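Local coordinates for free methionine-R-sulfoxide reductase (Saccharomyces cerevisiae, PDB 1F5M), which reduces the R-enantiomer of free methionine sulfoxide to methionine with thioredoxin as reductant and takes part in protection against oxidative stress, at residues N14-S17 against N18-K21; F158-V161 against D162-F165. One frame throughout, in Å; residues are numbered along the deposited sequence.

Contact 1: N14-S17 against N18-K21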
loop_
_atom_site.group_PDB
_atom_site.type_symbol
_atom_site.label_atom_id
_atom_site.label_comp_id
_atom_site.label_asym_id
_atom_site.label_seq_id
_atom_site.Cartn_x
_atom_site.Cartn_y
_atom_site.Cartn_z
ATOM N N ASN B 14 -4.495 -1.983 -15.935
ATOM C CA ASN B 14 -3.973 -2.570 -17.163
ATOM C C ASN B 14 -4.594 -1.840 -18.339
ATOM O O ASN B 14 -5.742 -2.109 -18.709
ATOM C CB ASN B 14 -4.322 -4.069 -17.267
ATOM C CG ASN B 14 -3.604 -4.917 -16.224
ATOM O OD1 ASN B 14 -2.448 -4.652 -15.871
ATOM N ND2 ASN B 14 -4.261 -5.966 -15.764
ATOM N N TYR B 15 -3.862 -0.890 -18.897
ATOM C CA TYR B 15 -4.332 -0.154 -20.062
ATOM C C TYR B 15 -3.114 0.334 -20.816
ATOM O O TYR B 15 -2.013 0.363 -20.270
ATOM C CB TYR B 15 -5.210 1.009 -19.649
ATOM C CG TYR B 15 -4.632 1.811 -18.526
ATOM C CD1 TYR B 15 -3.733 2.854 -18.767
ATOM C CD2 TYR B 15 -5.002 1.542 -17.205
ATOM C CE1 TYR B 15 -3.221 3.606 -17.716
ATOM C CE2 TYR B 15 -4.492 2.284 -16.152
ATOM C CZ TYR B 15 -3.607 3.305 -16.414
ATOM O OH TYR B 15 -3.080 3.967 -15.357
ATOM N N SER B 16 -3.310 0.716 -22.068
ATOM C CA SER B 16 -2.189 1.140 -22.885
ATOM C C SER B 16 -1.650 2.476 -22.458
ATOM O O SER B 16 -2.385 3.324 -21.965
ATOM C CB SER B 16 -2.580 1.213 -24.365
ATOM O OG SER B 16 -2.596 2.566 -24.785
ATOM N N SER B 17 -0.348 2.640 -22.645
ATOM C CA SER B 17 0.326 3.892 -22.315
ATOM C C SER B 17 0.154 4.868 -23.471
ATOM O O SER B 17 0.699 5.981 -23.426
ATOM C CB SER B 17 1.813 3.636 -22.057
ATOM O OG SER B 17 2.420 2.992 -23.185
ATOM N N ASN B 18 -0.607 4.463 -24.501
ATOM C CA ASN B 18 -0.865 5.323 -25.666
ATOM C C ASN B 18 -2.092 6.171 -25.455
ATOM O O ASN B 18 -2.467 6.942 -26.324
ATOM C CB ASN B 18 -1.065 4.535 -26.970
ATOM C CG ASN B 18 0.219 3.928 -27.499
ATOM O OD1 ASN B 18 1.298 4.519 -27.379
ATOM N ND2 ASN B 18 0.107 2.746 -28.113
ATOM N N LEU B 19 -2.751 6.001 -24.317
ATOM C CA LEU B 19 -3.903 6.846 -24.003
ATOM C C LEU B 19 -3.257 8.168 -23.598
ATOM O O LEU B 19 -2.131 8.163 -23.077
ATOM C CB LEU B 19 -4.671 6.310 -22.805
ATOM C CG LEU B 19 -5.246 4.894 -22.875
ATOM C CD1 LEU B 19 -5.858 4.556 -21.516
ATOM C CD2 LEU B 19 -6.285 4.816 -24.004
ATOM N N ASN B 20 -3.936 9.289 -23.846
ATOM C CA ASN B 20 -3.390 10.589 -23.458
ATOM C C ASN B 20 -3.717 10.850 -21.987
ATOM O O ASN B 20 -4.642 10.258 -21.441
ATOM C CB ASN B 20 -3.987 11.688 -24.326
ATOM C CG ASN B 20 -5.513 11.721 -24.280
ATOM O OD1 ASN B 20 -6.164 11.718 -25.328
ATOM N ND2 ASN B 20 -6.085 11.764 -23.080
ATOM N N LYS B 21 -2.972 11.750 -21.357
ATOM C CA LYS B 21 -3.154 12.043 -19.948
ATOM C C LYS B 21 -4.602 12.306 -19.467
ATOM O O LYS B 21 -5.008 11.793 -18.419
ATOM C CB LYS B 21 -2.223 13.203 -19.549
ATOM C CG LYS B 21 -2.171 13.477 -18.042
ATOM C CD LYS B 21 -1.060 14.438 -17.721
ATOM C CE LYS B 21 -0.879 14.601 -16.222
ATOM N NZ LYS B 21 0.318 15.458 -15.925
#
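N18 turns its backbone N-H back onto the hydroxyl of S16: the bond from N18 N to S16 OG measures 2.8 Å and is bent, with an N-H...O angle of 144°. A serine oxygen taking the N-H two residues on makes an ST turn, here overlapping a type I beta turn whose first residue is the same S16 and whose last is L19. To reach this N-H the hydroxyl lies off the staggered positions (chi1 111°), and OG then rests alongside the CB of N18 at 3.3 Å. The next residue, L19, lays its side chain against S16 and Y15. Its CG sits 3.4 Å from the carbonyl oxygen S16 O, with CD1 also near that oxygen, and the extended second torsion (chi2 175°) carries CD1 on to the Y15 ring, where it meets CD1 of the tyrosine obliquely at 3.9 Å. The leucine and tyrosine side chains cross at about a right angle. Cutting L19 back to an alanine would probably open a gap beside the Y15 ring and take from S16 O the contacts of CG and CD1. N20 follows as the N-cap residue, and K21 begins helix 21-36 with a fully extended side chain. Just before the turn, N14 is hydrogen-bonded through ND2 to D11 OD1 and through OD1 to K88 NZ of the second subunit, which places this end of the loop beside the dimer partner. The turn thus leads an N-terminal loop into its first long helix at the surface. L19 packs on I24 and Q27 of helix 21-36; Y15 reaches I24 as well as A56 and S59 of helix 42-59, bridging the two helices.

Contact 2: F158-V161 against D162-F165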
loop_
_atom_site.group_PDB
_atom_site.type_symbol
_atom_site.label_atom_id
_atom_site.label_comp_id
_atom_site.label_asym_id
_atom_site.label_seq_id
_atom_site.Cartn_x
_atom_site.Cartn_y
_atom_site.Cartn_z
ATOM N N PHE B 158 5.552 17.516 -11.710
ATOM C CA PHE B 158 4.101 17.805 -11.627
ATOM C C PHE B 158 3.643 19.220 -12.012
ATOM O O PHE B 158 4.415 20.182 -11.924
ATOM C CB PHE B 158 3.622 17.515 -10.212
ATOM C CG PHE B 158 4.032 16.180 -9.712
ATOM C CD1 PHE B 158 5.122 16.043 -8.856
ATOM C CD2 PHE B 158 3.353 15.037 -10.130
ATOM C CE1 PHE B 158 5.546 14.769 -8.410
ATOM C CE2 PHE B 158 3.755 13.763 -9.710
ATOM C CZ PHE B 158 4.861 13.623 -8.842
ATOM N N ASP B 159 2.366 19.351 -12.391
ATOM C CA ASP B 159 1.840 20.655 -12.787
ATOM C C ASP B 159 0.381 20.780 -12.321
ATOM O O ASP B 159 -0.153 19.866 -11.665
ATOM C CB ASP B 159 1.951 20.816 -14.303
ATOM C CG ASP B 159 1.153 19.774 -15.062
ATOM O OD1 ASP B 159 1.607 19.321 -16.139
ATOM O OD2 ASP B 159 0.066 19.428 -14.601
ATOM N N HIS B 160 -0.281 21.872 -12.658
ATOM C CA HIS B 160 -1.653 22.047 -12.180
ATOM C C HIS B 160 -2.751 21.131 -12.743
ATOM O O HIS B 160 -3.874 21.165 -12.243
ATOM C CB HIS B 160 -2.060 23.513 -12.284
ATOM C CG HIS B 160 -1.402 24.363 -11.249
ATOM N ND1 HIS B 160 -0.081 24.732 -11.327
ATOM C CD2 HIS B 160 -1.845 24.801 -10.047
ATOM C CE1 HIS B 160 0.267 25.359 -10.216
ATOM N NE2 HIS B 160 -0.787 25.411 -9.423
ATOM N N VAL B 161 -2.454 20.353 -13.787
ATOM C CA VAL B 161 -3.430 19.390 -14.285
ATOM C C VAL B 161 -3.426 18.244 -13.250
ATOM O O VAL B 161 -4.449 17.637 -12.987
ATOM C CB VAL B 161 -3.018 18.781 -15.659
ATOM C CG1 VAL B 161 -3.582 17.314 -15.795
ATOM C CG2 VAL B 161 -3.558 19.652 -16.790
ATOM N N ASP B 162 -2.263 17.950 -12.674
ATOM C CA ASP B 162 -2.163 16.899 -11.660
ATOM C C ASP B 162 -2.965 17.339 -10.432
ATOM O O ASP B 162 -3.676 16.543 -9.816
ATOM C CB ASP B 162 -0.703 16.703 -11.269
ATOM C CG ASP B 162 0.123 16.198 -12.425
ATOM O OD1 ASP B 162 -0.385 15.281 -13.097
ATOM O OD2 ASP B 162 1.241 16.710 -12.649
ATOM N N LYS B 163 -2.831 18.606 -10.074
ATOM C CA LYS B 163 -3.551 19.160 -8.932
ATOM C C LYS B 163 -5.051 19.097 -9.152
ATOM O O LYS B 163 -5.835 18.818 -8.215
ATOM C CB LYS B 163 -3.179 20.639 -8.723
ATOM C CG LYS B 163 -4.115 21.332 -7.655
ATOM C CD LYS B 163 -3.846 22.847 -7.529
ATOM C CE LYS B 163 -4.943 23.528 -6.701
ATOM N NZ LYS B 163 -4.596 24.960 -6.553
ATOM N N GLU B 164 -5.462 19.425 -10.381
ATOM C CA GLU B 164 -6.867 19.462 -10.701
ATOM C C GLU B 164 -7.451 18.062 -10.551
ATOM O O GLU B 164 -8.487 17.905 -9.882
ATOM C CB GLU B 164 -7.101 19.976 -12.125
ATOM C CG GLU B 164 -8.564 20.157 -12.454
ATOM C CD GLU B 164 -8.795 20.927 -13.741
ATOM O OE1 GLU B 164 -9.670 21.798 -13.707
ATOM O OE2 GLU B 164 -8.111 20.678 -14.779
ATOM N N PHE B 165 -6.821 17.064 -11.153
ATOM C CA PHE B 165 -7.345 15.695 -11.021
ATOM C C PHE B 165 -7.206 15.141 -9.613
ATOM O O PHE B 165 -8.096 14.412 -9.137
ATOM C CB PHE B 165 -6.693 14.723 -12.023
ATOM C CG PHE B 165 -7.390 14.696 -13.396
ATOM C CD1 PHE B 165 -6.844 15.379 -14.507
ATOM C CD2 PHE B 165 -8.616 14.017 -13.569
ATOM C CE1 PHE B 165 -7.500 15.390 -15.765
ATOM C CE2 PHE B 165 -9.302 14.016 -14.835
ATOM C CZ PHE B 165 -8.741 14.700 -15.934
#
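D159 and D162 hold each other in a capping box at the start of helix 160-176, the last helix of this GAF domain. The firmer arm runs from D159 N to D162 OD2, 2.9 Å long with an N-H...O angle of 158°, and meets the carboxylate on its anti side; the return bond, from D162 N to D159 OD2, is weak at 3.4 Å, and the N-H is shared with the backbone oxygen of D159, also weakly. D159 OD2 also takes the N-H of V161 at 2.8 Å, since a chi1 of 61° folds the carboxylate back over the first turn. The two carboxylate planes lie only 6° from parallel, with their OD2 atoms near each other; their like charges are probably eased by the helix N-terminus. D162 OD1 forms a salt bridge with K21. The same oxygen of this buried residue is hydrogen-bonded to Y57 OH, so both branches of D162 are satisfied. Regular helical bonds then follow from E164 N to H160 O and from F165 N to V161 O. Outward, the F158 ring stands nearly perpendicular to the D162 carboxylate and presents its edge, with CD2 3.7 Å from D162 OD2, while the phenylalanine packs on I133, I150 and C152 of the sheet. H160 and K163 run side by side and both touch I112; H160 CD2 meets the aliphatic part of the lysine at CD, 3.8 Å away. F165 packs against helix 21-36, on L25 and L29. One ring edge faces back along its own helix, where F165 CD1 lies 3.6 Å from V161 O and 4.0 Å from V161 CG1.

In the fold
K21 joins the two contacts, whose centres are about 18 Å apart. As the last residue of contact 1 and the first of helix 21-36, it sends its extended side chain to the start of helix 160-176, where K21 NZ forms a 2.9 Å salt bridge with D162 OD1. Its methylene K21 CE packs on V161 CG1 at 3.9 Å, and K21 NZ also comes within 4.1 Å of D159 OD1. Contact 1 thus brings a lysine to D162 that probably offsets part of the charge gathered at the cap, and with Y57 from helix 42-59 at the same oxygen, three helices meet there. The C91-C125 disulfide belongs to neither contact.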